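Local coordinates for protein ubiquitin-conjugating enzyme (Plasmodium falciparum 3D7, PDB 2H2Y) that probably acts as an E2 ubiquitin-conjugating enzyme in protein ubiquitination, this chain being the ubiquitin-conjugating (UBC) domain of a longer protein, at residues Arg50-Gln55 with Ile71-Pro76. Residues are numbered along the deposited sequence; the frame is centred on the assembly and turned at random.
Sequences RIWIVQ and IKIIFP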
loop_
_atom_site.group_PDB
_atom_site.type_symbol
_atom_site.label_atom_id
_atom_site.label_comp_id
_atom_site.label_asym_id
_atom_site.label_seq_id
_atom_site.Cartn_x
_atom_site.Cartn_y
_atom_site.Cartn_z
ATOM N N ARG A 50 10.582 -3.357 -5.518
ATOM C CA ARG A 50 9.985 -2.041 -5.727
ATOM C C ARG A 50 8.486 -2.091 -6.019
ATOM O O ARG A 50 7.788 -1.104 -5.834
ATOM C CB ARG A 50 10.675 -1.324 -6.891
ATOM C CG ARG A 50 12.180 -1.152 -6.760
ATOM C CD ARG A 50 12.539 -0.358 -5.524
ATOM N NE ARG A 50 13.959 -0.020 -5.473
ATOM C CZ ARG A 50 14.506 1.027 -6.083
ATOM N NH1 ARG A 50 13.749 1.853 -6.796
ATOM N NH2 ARG A 50 15.810 1.253 -5.978
ATOM N N ILE A 51 7.985 -3.233 -6.471
ATOM C CA ILE A 51 6.567 -3.338 -6.803
ATOM C C ILE A 51 5.755 -4.197 -5.852
ATOM O O ILE A 51 6.015 -5.389 -5.720
ATOM C CB ILE A 51 6.362 -3.925 -8.216
ATOM C CG1 ILE A 51 7.141 -3.113 -9.248
ATOM C CG2 ILE A 51 4.892 -3.913 -8.560
ATOM C CD1 ILE A 51 7.191 -3.771 -10.602
ATOM N N TRP A 52 4.760 -3.596 -5.208
ATOM C CA TRP A 52 3.893 -4.331 -4.291
ATOM C C TRP A 52 2.442 -4.232 -4.757
ATOM O O TRP A 52 2.053 -3.279 -5.431
ATOM C CB TRP A 52 3.928 -3.752 -2.875
ATOM C CG TRP A 52 5.234 -3.723 -2.166
ATOM C CD1 TRP A 52 6.465 -4.024 -2.671
ATOM C CD2 TRP A 52 5.446 -3.273 -0.822
ATOM N NE1 TRP A 52 7.433 -3.781 -1.725
ATOM C CE2 TRP A 52 6.835 -3.319 -0.581
ATOM C CE3 TRP A 52 4.594 -2.828 0.201
ATOM C CZ2 TRP A 52 7.396 -2.936 0.645
ATOM C CZ3 TRP A 52 5.152 -2.447 1.419
ATOM C CH2 TRP A 52 6.541 -2.504 1.628
ATOM N N ILE A 53 1.644 -5.224 -4.378
ATOM C CA ILE A 53 0.228 -5.238 -4.692
ATOM C C ILE A 53 -0.495 -5.721 -3.453
ATOM O O ILE A 53 -0.382 -6.883 -3.065
ATOM C CB ILE A 53 -0.113 -6.167 -5.868
ATOM C CG1 ILE A 53 0.310 -5.504 -7.177
ATOM C CG2 ILE A 53 -1.608 -6.437 -5.900
ATOM C CD1 ILE A 53 -0.064 -6.292 -8.418
ATOM N N VAL A 54 -1.214 -4.806 -2.819
ATOM C CA VAL A 54 -1.966 -5.123 -1.623
ATOM C C VAL A 54 -3.404 -5.397 -2.050
ATOM O O VAL A 54 -3.901 -4.786 -2.993
ATOM C CB VAL A 54 -1.934 -3.931 -0.641
ATOM C CG1 VAL A 54 -2.738 -4.252 0.606
ATOM C CG2 VAL A 54 -0.497 -3.605 -0.280
ATOM N N GLN A 55 -4.070 -6.329 -1.389
ATOM C CA GLN A 55 -5.448 -6.600 -1.740
ATOM C C GLN A 55 -6.241 -6.355 -0.479
ATOM O O GLN A 55 -5.970 -6.966 0.551
ATOM C CB GLN A 55 -5.638 -8.043 -2.213
ATOM C CG GLN A 55 -7.033 -8.311 -2.753
ATOM C CD GLN A 55 -7.268 -9.763 -3.140
ATOM O OE1 GLN A 55 -6.613 -10.297 -4.033
ATOM N NE2 GLN A 55 -8.213 -10.407 -2.465
ATOM N N ILE A 71 -4.623 -2.585 -4.504
ATOM C CA ILE A 71 -3.913 -1.308 -4.473
ATOM C C ILE A 71 -2.443 -1.559 -4.793
ATOM O O ILE A 71 -1.750 -2.221 -4.023
ATOM C CB ILE A 71 -3.979 -0.667 -3.074
ATOM C CG1 ILE A 71 -5.432 -0.518 -2.624
ATOM C CG2 ILE A 71 -3.265 0.673 -3.088
ATOM C CD1 ILE A 71 -5.581 0.134 -1.263
ATOM N N LYS A 72 -1.961 -1.048 -5.917
ATOM C CA LYS A 72 -0.562 -1.244 -6.281
ATOM C C LYS A 72 0.316 -0.136 -5.719
ATOM O O LYS A 72 -0.124 1.007 -5.549
ATOM C CB LYS A 72 -0.386 -1.308 -7.802
ATOM C CG LYS A 72 1.068 -1.348 -8.226
ATOM C CD LYS A 72 1.239 -1.629 -9.708
ATOM C CE LYS A 72 0.884 -3.065 -10.050
ATOM N NZ LYS A 72 1.302 -3.419 -11.440
ATOM N N ILE A 73 1.564 -0.491 -5.431
ATOM C CA ILE A 73 2.532 0.439 -4.876
ATOM C C ILE A 73 3.841 0.349 -5.662
ATOM O O ILE A 73 4.448 -0.722 -5.757
ATOM C CB ILE A 73 2.811 0.105 -3.395
ATOM C CG1 ILE A 73 1.498 0.088 -2.612
ATOM C CG2 ILE A 73 3.785 1.109 -2.814
ATOM C CD1 ILE A 73 1.644 -0.326 -1.177
ATOM N N ILE A 74 4.264 1.471 -6.234
ATOM C CA ILE A 74 5.502 1.517 -6.996
ATOM C C ILE A 74 6.453 2.444 -6.262
ATOM O O ILE A 74 6.154 3.625 -6.073
ATOM C CB ILE A 74 5.295 2.092 -8.409
ATOM C CG1 ILE A 74 4.335 1.221 -9.219
ATOM C CG2 ILE A 74 6.633 2.185 -9.116
ATOM C CD1 ILE A 74 4.869 -0.155 -9.541
ATOM N N PHE A 75 7.594 1.909 -5.841
ATOM C CA PHE A 75 8.594 2.695 -5.129
ATOM C C PHE A 75 9.573 3.221 -6.153
ATOM O O PHE A 75 10.331 2.457 -6.750
ATOM C CB PHE A 75 9.335 1.828 -4.105
ATOM C CG PHE A 75 8.477 1.363 -2.964
ATOM C CD1 PHE A 75 8.319 2.151 -1.829
ATOM C CD2 PHE A 75 7.827 0.135 -3.023
ATOM C CE1 PHE A 75 7.524 1.719 -0.765
ATOM C CE2 PHE A 75 7.032 -0.309 -1.968
ATOM C CZ PHE A 75 6.880 0.484 -0.835
ATOM N N PRO A 76 9.556 4.533 -6.391
ATOM C CA PRO A 76 10.465 5.138 -7.364
ATOM C C PRO A 76 11.945 4.991 -7.027
ATOM O O PRO A 76 12.309 4.358 -6.031
ATOM C CB PRO A 76 10.002 6.593 -7.413
ATOM C CG PRO A 76 9.339 6.802 -6.078
ATOM C CD PRO A 76 8.603 5.520 -5.865
#
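Trp-52 faces Ile-73, and Val-54 faces Ile-71, as hydrogen-bonded pairs of two antiparallel strands whose axes come within 4.6 Å at 160°. Each pair exchanges two backbone bonds, such as Trp-52 N to Ile-73 O (2.9 Å). Past the strand end, Phe-75 N continues the ladder to Arg-50 O (3.0 Å). The non-hydrogen-bonded pairs, Ile-51 with Ile-74 and Ile-53 with Lys-72, put their side chains on the other face. Strands 51-57 and 68-74 are the central hairpin of the four-stranded antiparallel sheet of the E2 (UBC) fold. The face bearing Trp-52, Val-54, Ile-71 and Ile-73 is buried, touched by helices 21-34 and 119-130, which suits large apolar residues. Here Phe-75 points its edge at the face of Trp-52 in a T-shaped stack, the six-membered rings 4.8 Å apart between centroids and their planes at 61°; CE2 of Phe-75 sits over the indole. Ile-73 CD1 lies between the indole and Val-54, 4.0 Å from Val-54 CG2. On the partly exposed face, Ile-74, bent at chi2 (-67°), brings CD1 to Ile-51 CG1 (3.7 Å), while the aliphatic chain of Lys-72, bent at chi3, lays CE against Ile-53 CD1 (3.7 Å); lysine suits this face, its methylenes packing on isoleucine with the ammonium beyond them. Arg-50 crosses Phe-75 at a slant, its guanidinium nearly perpendicular to the ring, NH1 weakly bonded to Phe-75 O (3.5 Å).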